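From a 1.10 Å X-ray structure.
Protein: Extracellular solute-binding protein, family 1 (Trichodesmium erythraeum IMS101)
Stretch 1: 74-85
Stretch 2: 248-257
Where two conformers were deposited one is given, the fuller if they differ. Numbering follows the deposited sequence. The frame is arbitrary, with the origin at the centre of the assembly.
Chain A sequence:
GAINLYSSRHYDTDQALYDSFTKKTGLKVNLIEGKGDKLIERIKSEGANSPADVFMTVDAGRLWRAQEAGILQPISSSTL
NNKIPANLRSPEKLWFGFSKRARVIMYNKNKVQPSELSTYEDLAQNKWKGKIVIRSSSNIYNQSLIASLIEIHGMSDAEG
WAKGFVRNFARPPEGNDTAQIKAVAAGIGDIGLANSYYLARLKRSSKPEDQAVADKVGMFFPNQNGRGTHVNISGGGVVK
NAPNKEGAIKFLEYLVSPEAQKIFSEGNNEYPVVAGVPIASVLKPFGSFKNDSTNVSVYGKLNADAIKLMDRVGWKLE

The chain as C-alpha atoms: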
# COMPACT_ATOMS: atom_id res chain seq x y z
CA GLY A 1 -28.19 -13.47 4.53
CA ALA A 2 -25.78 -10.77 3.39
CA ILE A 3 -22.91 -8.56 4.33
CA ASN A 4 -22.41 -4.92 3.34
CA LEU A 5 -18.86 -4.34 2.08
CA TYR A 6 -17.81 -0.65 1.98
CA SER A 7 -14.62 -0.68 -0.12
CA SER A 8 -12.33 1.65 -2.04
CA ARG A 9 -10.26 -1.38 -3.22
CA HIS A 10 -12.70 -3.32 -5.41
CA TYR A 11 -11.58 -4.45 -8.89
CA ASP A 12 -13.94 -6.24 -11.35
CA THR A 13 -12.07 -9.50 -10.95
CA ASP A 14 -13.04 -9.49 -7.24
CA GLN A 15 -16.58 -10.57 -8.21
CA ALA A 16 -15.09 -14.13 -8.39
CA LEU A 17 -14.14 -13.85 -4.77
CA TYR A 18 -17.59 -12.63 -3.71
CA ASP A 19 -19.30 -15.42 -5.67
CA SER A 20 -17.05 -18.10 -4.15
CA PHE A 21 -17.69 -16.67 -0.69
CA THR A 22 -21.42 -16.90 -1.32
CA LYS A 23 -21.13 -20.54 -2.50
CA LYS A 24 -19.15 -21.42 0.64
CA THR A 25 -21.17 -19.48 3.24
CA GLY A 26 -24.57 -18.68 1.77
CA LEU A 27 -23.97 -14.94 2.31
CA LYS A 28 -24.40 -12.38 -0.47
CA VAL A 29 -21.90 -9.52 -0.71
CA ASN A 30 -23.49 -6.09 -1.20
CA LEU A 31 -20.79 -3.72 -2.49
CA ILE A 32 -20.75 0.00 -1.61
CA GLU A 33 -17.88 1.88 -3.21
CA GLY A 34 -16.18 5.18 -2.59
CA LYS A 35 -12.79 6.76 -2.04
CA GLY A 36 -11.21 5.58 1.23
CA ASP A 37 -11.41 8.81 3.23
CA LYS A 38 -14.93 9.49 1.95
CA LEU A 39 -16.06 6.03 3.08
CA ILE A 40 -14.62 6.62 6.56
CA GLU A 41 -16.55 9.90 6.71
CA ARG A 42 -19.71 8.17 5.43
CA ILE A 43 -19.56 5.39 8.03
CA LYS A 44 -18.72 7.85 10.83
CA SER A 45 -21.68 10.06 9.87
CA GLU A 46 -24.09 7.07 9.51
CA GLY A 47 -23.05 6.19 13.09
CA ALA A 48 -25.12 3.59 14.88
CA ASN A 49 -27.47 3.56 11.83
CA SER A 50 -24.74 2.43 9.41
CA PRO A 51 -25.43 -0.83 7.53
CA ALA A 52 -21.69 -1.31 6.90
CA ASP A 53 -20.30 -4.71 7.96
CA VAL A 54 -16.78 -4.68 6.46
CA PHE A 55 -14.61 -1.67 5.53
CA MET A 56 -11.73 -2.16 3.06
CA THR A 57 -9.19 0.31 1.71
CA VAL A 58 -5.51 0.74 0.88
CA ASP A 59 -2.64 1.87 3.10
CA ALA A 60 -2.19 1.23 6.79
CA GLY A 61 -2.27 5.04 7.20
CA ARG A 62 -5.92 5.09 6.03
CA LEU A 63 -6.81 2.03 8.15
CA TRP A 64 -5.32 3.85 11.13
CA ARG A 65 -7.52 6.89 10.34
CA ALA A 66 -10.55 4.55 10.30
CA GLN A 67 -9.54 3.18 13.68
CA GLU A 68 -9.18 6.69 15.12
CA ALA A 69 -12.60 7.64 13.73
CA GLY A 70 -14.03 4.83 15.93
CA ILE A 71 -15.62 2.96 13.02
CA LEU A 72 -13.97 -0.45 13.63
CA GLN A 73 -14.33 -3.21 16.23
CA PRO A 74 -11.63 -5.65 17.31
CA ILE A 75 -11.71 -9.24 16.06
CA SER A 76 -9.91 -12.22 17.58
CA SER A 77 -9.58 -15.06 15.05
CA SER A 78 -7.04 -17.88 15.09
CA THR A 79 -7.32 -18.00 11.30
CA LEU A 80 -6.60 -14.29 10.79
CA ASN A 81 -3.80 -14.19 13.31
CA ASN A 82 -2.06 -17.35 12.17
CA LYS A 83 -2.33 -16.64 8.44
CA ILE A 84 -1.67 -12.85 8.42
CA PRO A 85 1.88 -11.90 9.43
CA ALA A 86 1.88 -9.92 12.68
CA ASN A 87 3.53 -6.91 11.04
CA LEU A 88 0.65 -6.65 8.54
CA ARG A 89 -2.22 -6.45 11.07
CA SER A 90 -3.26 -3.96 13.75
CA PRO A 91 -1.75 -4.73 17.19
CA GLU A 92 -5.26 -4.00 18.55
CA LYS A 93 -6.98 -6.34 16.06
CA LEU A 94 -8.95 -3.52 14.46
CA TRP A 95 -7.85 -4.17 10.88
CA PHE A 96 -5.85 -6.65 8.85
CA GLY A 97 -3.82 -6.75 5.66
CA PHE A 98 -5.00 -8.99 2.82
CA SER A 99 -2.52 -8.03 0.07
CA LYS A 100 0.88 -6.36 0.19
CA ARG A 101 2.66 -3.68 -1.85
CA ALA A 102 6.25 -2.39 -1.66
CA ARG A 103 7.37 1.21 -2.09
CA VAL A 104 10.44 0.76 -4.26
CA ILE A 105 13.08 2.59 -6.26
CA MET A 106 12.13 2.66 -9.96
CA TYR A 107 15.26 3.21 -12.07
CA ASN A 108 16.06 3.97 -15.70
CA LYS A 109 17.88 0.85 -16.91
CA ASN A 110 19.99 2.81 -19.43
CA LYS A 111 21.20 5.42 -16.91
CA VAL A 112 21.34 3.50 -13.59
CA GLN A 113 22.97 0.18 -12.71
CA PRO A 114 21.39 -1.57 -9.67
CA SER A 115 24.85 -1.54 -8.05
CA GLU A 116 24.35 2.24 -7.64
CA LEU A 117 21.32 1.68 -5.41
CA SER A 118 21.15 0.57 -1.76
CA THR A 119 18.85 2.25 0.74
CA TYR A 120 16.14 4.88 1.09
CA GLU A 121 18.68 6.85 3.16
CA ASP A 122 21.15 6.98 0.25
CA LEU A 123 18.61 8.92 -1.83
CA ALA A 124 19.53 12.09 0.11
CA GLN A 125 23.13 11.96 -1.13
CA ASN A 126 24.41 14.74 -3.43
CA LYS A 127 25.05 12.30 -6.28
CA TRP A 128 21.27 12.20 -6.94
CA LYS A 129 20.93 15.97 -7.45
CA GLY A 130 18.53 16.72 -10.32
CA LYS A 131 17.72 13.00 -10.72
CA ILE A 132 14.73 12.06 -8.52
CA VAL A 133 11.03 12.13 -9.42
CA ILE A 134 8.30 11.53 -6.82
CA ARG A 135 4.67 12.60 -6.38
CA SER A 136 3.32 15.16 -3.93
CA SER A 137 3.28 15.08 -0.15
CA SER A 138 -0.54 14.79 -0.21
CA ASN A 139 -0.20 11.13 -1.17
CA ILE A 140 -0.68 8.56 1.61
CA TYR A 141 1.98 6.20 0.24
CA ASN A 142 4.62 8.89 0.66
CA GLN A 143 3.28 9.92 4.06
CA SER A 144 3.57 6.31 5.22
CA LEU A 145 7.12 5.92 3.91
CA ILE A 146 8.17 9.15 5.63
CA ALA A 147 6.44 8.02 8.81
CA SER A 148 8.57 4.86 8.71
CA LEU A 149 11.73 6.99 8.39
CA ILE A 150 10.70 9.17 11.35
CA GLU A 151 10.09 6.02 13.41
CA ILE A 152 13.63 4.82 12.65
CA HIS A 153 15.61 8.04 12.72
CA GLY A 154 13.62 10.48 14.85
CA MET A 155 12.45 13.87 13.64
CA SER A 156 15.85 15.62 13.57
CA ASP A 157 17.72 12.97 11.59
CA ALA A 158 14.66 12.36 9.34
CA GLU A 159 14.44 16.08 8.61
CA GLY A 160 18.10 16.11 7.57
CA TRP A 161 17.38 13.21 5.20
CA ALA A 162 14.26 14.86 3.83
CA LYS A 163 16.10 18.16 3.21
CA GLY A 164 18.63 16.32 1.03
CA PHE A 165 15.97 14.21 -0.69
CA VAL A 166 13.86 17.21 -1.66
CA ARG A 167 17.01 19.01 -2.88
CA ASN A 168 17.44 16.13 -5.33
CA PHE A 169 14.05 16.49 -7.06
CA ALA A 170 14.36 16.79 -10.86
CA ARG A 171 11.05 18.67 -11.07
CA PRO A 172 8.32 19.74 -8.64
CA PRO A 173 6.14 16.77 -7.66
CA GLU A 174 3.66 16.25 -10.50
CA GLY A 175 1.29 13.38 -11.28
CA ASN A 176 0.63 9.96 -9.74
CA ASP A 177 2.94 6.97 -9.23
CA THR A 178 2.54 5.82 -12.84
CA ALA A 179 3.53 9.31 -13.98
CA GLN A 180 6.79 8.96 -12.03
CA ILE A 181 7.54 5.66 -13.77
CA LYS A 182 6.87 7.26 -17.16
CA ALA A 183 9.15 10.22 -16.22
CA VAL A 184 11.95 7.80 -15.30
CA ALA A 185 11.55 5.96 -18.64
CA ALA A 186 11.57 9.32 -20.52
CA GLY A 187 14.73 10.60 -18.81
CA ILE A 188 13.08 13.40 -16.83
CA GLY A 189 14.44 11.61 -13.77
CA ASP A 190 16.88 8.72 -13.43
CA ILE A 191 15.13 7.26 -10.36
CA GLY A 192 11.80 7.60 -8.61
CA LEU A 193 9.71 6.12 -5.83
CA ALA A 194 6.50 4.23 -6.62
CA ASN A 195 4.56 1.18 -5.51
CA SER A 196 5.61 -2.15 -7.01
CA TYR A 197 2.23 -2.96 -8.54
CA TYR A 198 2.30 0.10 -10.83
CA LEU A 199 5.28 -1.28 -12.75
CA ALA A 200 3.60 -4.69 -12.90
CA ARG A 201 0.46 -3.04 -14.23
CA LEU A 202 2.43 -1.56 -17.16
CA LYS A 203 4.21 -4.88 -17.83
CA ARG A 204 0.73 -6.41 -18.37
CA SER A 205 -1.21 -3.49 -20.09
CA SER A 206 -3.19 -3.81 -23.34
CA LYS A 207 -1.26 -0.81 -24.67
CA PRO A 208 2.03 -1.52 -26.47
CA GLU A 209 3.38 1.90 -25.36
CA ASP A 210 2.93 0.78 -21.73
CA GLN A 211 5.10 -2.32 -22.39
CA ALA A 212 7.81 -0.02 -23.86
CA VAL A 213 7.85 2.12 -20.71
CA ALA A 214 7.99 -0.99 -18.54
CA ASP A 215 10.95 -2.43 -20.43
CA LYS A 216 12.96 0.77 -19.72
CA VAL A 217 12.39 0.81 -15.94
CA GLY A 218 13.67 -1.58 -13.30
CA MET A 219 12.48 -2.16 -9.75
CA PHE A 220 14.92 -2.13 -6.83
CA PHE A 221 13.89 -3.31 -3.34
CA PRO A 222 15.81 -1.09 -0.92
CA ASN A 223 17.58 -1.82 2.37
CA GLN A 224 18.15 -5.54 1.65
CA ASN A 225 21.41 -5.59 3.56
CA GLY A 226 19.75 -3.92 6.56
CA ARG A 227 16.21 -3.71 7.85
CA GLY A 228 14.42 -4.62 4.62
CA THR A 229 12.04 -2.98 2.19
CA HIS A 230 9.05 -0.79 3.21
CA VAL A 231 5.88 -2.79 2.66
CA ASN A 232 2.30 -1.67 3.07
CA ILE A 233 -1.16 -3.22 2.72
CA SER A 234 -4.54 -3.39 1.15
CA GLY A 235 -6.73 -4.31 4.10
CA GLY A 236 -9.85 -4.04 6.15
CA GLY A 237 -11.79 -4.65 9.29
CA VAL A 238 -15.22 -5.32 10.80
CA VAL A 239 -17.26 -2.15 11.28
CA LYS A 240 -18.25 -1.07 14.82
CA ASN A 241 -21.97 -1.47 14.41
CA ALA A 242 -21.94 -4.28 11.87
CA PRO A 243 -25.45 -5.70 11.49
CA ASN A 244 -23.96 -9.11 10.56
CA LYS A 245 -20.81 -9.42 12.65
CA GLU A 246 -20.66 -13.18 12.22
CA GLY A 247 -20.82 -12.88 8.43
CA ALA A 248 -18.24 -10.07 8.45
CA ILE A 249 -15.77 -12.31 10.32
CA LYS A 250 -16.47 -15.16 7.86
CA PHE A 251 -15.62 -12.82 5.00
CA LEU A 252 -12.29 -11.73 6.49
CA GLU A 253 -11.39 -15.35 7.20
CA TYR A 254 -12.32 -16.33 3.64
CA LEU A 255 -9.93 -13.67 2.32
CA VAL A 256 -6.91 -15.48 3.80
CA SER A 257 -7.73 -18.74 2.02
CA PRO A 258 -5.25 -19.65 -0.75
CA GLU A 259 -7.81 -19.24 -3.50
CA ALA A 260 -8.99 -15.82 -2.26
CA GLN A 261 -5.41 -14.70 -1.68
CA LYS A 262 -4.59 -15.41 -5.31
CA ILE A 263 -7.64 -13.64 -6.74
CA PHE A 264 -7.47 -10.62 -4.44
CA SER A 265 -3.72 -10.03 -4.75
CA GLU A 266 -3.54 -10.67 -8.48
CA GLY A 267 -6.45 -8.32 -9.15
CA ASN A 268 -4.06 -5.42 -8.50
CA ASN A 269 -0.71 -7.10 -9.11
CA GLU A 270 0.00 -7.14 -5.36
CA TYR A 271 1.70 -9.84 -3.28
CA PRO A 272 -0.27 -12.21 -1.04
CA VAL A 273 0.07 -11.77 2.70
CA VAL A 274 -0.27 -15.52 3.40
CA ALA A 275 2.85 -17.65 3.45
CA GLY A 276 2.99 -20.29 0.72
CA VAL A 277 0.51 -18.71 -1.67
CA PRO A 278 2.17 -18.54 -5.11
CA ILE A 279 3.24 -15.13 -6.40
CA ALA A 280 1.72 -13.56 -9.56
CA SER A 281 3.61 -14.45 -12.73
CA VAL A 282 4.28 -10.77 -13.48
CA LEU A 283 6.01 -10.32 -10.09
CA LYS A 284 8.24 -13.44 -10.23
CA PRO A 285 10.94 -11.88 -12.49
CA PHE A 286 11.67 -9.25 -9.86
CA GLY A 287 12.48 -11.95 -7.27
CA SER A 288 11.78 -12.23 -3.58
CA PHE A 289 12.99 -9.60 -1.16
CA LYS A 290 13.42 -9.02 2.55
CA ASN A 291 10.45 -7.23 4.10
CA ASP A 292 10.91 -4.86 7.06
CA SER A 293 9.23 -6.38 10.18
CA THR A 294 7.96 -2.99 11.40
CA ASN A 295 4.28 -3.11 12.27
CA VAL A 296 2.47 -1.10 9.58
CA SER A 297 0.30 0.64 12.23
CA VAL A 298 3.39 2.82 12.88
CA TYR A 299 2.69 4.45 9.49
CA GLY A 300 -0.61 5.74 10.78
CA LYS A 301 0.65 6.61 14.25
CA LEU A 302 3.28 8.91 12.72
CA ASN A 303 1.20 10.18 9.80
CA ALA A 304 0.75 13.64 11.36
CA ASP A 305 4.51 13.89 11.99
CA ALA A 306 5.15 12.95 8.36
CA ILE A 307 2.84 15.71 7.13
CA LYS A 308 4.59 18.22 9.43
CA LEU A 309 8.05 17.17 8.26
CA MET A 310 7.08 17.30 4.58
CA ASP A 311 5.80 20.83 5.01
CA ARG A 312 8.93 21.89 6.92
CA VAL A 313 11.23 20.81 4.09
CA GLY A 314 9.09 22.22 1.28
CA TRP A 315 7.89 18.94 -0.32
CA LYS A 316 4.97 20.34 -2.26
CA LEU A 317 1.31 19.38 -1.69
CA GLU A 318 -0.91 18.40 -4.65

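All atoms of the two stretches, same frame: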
# COMPACT_ATOMS: atom_id res chain seq x y z
N PRO A 74 -12.71 -4.65 17.33
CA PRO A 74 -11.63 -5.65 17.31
C PRO A 74 -12.13 -7.07 17.11
O PRO A 74 -13.17 -7.44 17.65
CB PRO A 74 -10.99 -5.49 18.70
CG PRO A 74 -12.12 -5.01 19.56
CD PRO A 74 -12.91 -4.08 18.67
N ILE A 75 -11.38 -7.87 16.37
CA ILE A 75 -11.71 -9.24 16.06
C ILE A 75 -10.57 -10.16 16.44
O ILE A 75 -9.44 -9.93 16.02
CB ILE A 75 -12.00 -9.37 14.53
CG1 ILE A 75 -13.15 -8.48 14.09
CG2 ILE A 75 -12.25 -10.84 14.16
CD1 ILE A 75 -14.46 -8.78 14.71
N SER A 76 -10.89 -11.21 17.20
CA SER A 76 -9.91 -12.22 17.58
C SER A 76 -10.24 -13.53 16.87
O SER A 76 -11.20 -14.20 17.21
CB SER A 76 -9.90 -12.40 19.10
OG SER A 76 -9.35 -11.22 19.70
N SER A 77 -9.41 -13.87 15.90
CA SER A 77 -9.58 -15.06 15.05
C SER A 77 -8.26 -15.78 14.93
O SER A 77 -7.28 -15.19 14.47
CB SER A 77 -10.05 -14.63 13.66
OG SER A 77 -9.86 -15.65 12.70
N SER A 78 -8.23 -17.06 15.29
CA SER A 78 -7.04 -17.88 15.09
C SER A 78 -6.63 -17.89 13.61
O SER A 78 -5.45 -17.86 13.29
CB SER A 78 -7.30 -19.31 15.56
OG SER A 78 -6.27 -20.20 15.26
N THR A 79 -7.62 -17.99 12.71
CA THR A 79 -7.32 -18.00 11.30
C THR A 79 -6.65 -16.70 10.84
O THR A 79 -5.61 -16.72 10.17
CB THR A 79 -8.60 -18.28 10.50
OG1 THR A 79 -9.03 -19.61 10.82
CG2 THR A 79 -8.42 -18.16 9.02
N LEU A 80 -7.22 -15.56 11.20
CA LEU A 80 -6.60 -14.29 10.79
C LEU A 80 -5.20 -14.14 11.39
O LEU A 80 -4.27 -13.72 10.71
CB LEU A 80 -7.45 -13.09 11.19
CG LEU A 80 -8.83 -12.99 10.55
CD1 LEU A 80 -9.55 -11.74 11.01
CD2 LEU A 80 -8.77 -13.02 9.04
N ASN A 81 -5.06 -14.45 12.68
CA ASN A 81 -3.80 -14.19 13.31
C ASN A 81 -2.71 -15.13 12.83
O ASN A 81 -1.54 -14.74 12.69
CB ASN A 81 -3.90 -14.21 14.82
CG ASN A 81 -4.77 -13.10 15.38
OD1 ASN A 81 -5.02 -12.08 14.74
ND2 ASN A 81 -5.24 -13.32 16.61
N ASN A 82 -3.06 -16.40 12.63
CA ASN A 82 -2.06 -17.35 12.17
C ASN A 82 -1.64 -17.07 10.70
O ASN A 82 -0.46 -17.17 10.37
CB ASN A 82 -2.55 -18.79 12.32
CG ASN A 82 -1.48 -19.77 11.90
OD1 ASN A 82 -0.32 -19.69 12.34
ND2 ASN A 82 -1.85 -20.65 10.92
N LYS A 83 -2.61 -16.78 9.86
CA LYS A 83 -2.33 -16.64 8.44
C LYS A 83 -1.79 -15.26 8.03
O LYS A 83 -1.10 -15.17 7.02
CB LYS A 83 -3.58 -16.97 7.61
CG LYS A 83 -4.02 -18.43 7.74
CD LYS A 83 -3.01 -19.42 7.18
CE LYS A 83 -3.52 -20.84 7.25
NZ LYS A 83 -2.55 -21.80 6.66
N ILE A 84 -2.14 -14.20 8.76
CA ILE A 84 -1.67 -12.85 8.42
C ILE A 84 -0.45 -12.56 9.27
O ILE A 84 -0.52 -12.60 10.51
CB ILE A 84 -2.75 -11.80 8.60
CG1 ILE A 84 -3.98 -12.13 7.75
CG2 ILE A 84 -2.21 -10.43 8.26
CD1 ILE A 84 -5.16 -11.22 7.94
N PRO A 85 0.70 -12.24 8.64
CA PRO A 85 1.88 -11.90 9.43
C PRO A 85 1.58 -10.78 10.43
O PRO A 85 0.87 -9.83 10.10
CB PRO A 85 2.88 -11.41 8.35
CG PRO A 85 2.44 -12.08 7.09
CD PRO A 85 0.95 -12.16 7.18
N ALA A 248 -19.41 -10.92 8.71
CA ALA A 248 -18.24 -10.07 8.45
C ALA A 248 -16.96 -10.82 8.79
O ALA A 248 -15.99 -10.79 8.02
CB ALA A 248 -18.33 -8.78 9.24
N ILE A 249 -16.95 -11.51 9.93
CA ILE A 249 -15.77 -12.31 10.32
C ILE A 249 -15.54 -13.42 9.31
O ILE A 249 -14.40 -13.69 8.91
CB ILE A 249 -15.94 -12.85 11.75
CG1 ILE A 249 -15.97 -11.70 12.78
CG2 ILE A 249 -14.83 -13.85 12.06
CD1 ILE A 249 -16.43 -12.15 14.15
N LYS A 250 -16.62 -14.10 8.88
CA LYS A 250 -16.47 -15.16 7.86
C LYS A 250 -15.83 -14.61 6.59
O LYS A 250 -15.03 -15.33 5.94
CB LYS A 250 -17.81 -15.80 7.52
CG LYS A 250 -18.37 -16.73 8.60
CD LYS A 250 -19.66 -17.41 8.14
CE LYS A 250 -20.21 -18.40 9.18
NZ LYS A 250 -21.40 -19.14 8.69
N PHE A 251 -16.20 -13.40 6.20
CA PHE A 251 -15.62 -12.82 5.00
C PHE A 251 -14.13 -12.55 5.17
O PHE A 251 -13.34 -12.94 4.28
CB PHE A 251 -16.37 -11.54 4.63
CG PHE A 251 -15.92 -10.95 3.32
CD1 PHE A 251 -16.20 -11.58 2.13
CD2 PHE A 251 -15.19 -9.77 3.28
CE1 PHE A 251 -15.78 -11.07 0.91
CE2 PHE A 251 -14.77 -9.24 2.06
CZ PHE A 251 -15.07 -9.88 0.88
N LEU A 252 -13.72 -11.94 6.27
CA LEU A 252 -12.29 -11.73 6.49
C LEU A 252 -11.52 -13.04 6.50
O LEU A 252 -10.43 -13.15 5.92
CB LEU A 252 -12.03 -10.95 7.77
CG LEU A 252 -12.65 -9.55 7.87
CD1 LEU A 252 -12.07 -8.86 9.08
CD2 LEU A 252 -12.43 -8.72 6.59
N GLU A 253 -12.07 -14.05 7.16
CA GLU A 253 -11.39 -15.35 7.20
C GLU A 253 -11.31 -15.96 5.81
O GLU A 253 -10.28 -16.55 5.45
CB GLU A 253 -12.08 -16.27 8.18
CG GLU A 253 -11.88 -15.84 9.61
CD GLU A 253 -12.55 -16.71 10.66
OE1 GLU A 253 -13.53 -17.42 10.34
OE2 GLU A 253 -12.14 -16.63 11.85
N TYR A 254 -12.37 -15.84 5.01
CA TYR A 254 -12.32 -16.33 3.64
C TYR A 254 -11.19 -15.68 2.84
O TYR A 254 -10.52 -16.34 2.04
CB TYR A 254 -13.69 -16.12 2.99
CG TYR A 254 -13.63 -16.29 1.50
CD1 TYR A 254 -13.48 -17.54 0.91
CD2 TYR A 254 -13.60 -15.17 0.66
CE1 TYR A 254 -13.34 -17.66 -0.48
CE2 TYR A 254 -13.46 -15.29 -0.69
CZ TYR A 254 -13.32 -16.51 -1.26
OH TYR A 254 -13.10 -16.60 -2.62
N LEU A 255 -10.96 -14.38 3.07
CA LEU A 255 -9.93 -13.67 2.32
C LEU A 255 -8.52 -14.19 2.51
O LEU A 255 -7.67 -13.92 1.65
CB LEU A 255 -9.97 -12.17 2.62
CG LEU A 255 -11.19 -11.40 2.08
CD1 LEU A 255 -11.08 -9.96 2.55
CD2 LEU A 255 -11.28 -11.47 0.59
N VAL A 256 -8.24 -14.91 3.61
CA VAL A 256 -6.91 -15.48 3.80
C VAL A 256 -6.77 -16.88 3.22
O VAL A 256 -5.68 -17.45 3.27
CB VAL A 256 -6.40 -15.41 5.25
CG1 VAL A 256 -6.43 -13.98 5.75
CG2 VAL A 256 -7.16 -16.33 6.18
N SER A 257 -7.85 -17.45 2.67
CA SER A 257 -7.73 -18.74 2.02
C SER A 257 -6.80 -18.64 0.80
O SER A 257 -6.70 -17.59 0.17
CB SER A 257 -9.10 -19.28 1.61
OG SER A 257 -9.68 -18.51 0.56
O HOH W 1 -10.42 -18.95 13.32

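Stretch 1 enters the contact as an extended segment and then winds into a short helix, 78-83, that runs roughly alongside helix 248-255, their axes 28° apart and 9.2 Å at closest approach. P74 lies out of reach, so the contact opens with I75, whose CA-to-CB bond points toward the second stretch. I75 CD1 lies 3.8 Å from I249 CG1, an apolar pairing that suits a buried isoleucine. The CA-to-CB bond of S76 points away, and this exposed serine makes no contact.

S77 holds the N-cap position, and its small hydroxyl does two jobs. S77 OG accepts from L80 N at 3.0 Å, nearly in line with the N-H, satisfying an amide that the first turn of a helix leaves without a backbone partner. The same S77 OG donates to E253 OE2 at 2.6 Å, so the cap is itself anchored to the neighbouring helix. A water extends this polar cluster: it accepts from T79 N at 3.0 Å and donates to E253 OE2 at 3.2 Å, serving a second free amide of the first turn.

T79, partly exposed, combines polar and apolar character, its methyl CG2 packing 3.6 Å from V256 CG2. L80 starts sideways, but its extended side chain brings CD2 to 3.5 Å from L252 O, 4.1 Å from L252 CB and 4.1 Å from V256 CG1; a long, branched aliphatic chain can thus fill the space between the helices.

N81 and N82 are beyond reach, as expected for polar residues on another side of the helix. K83 returns to the contact with its aliphatic base, K83 CB lying 3.9 Å from V256 CG2, while the end of its chain leads away. I84, just past the helix, closes the contact, with I84 CG1 3.7 Å from V256 CG1. V256 therefore meets T79, L80, K83 and I84.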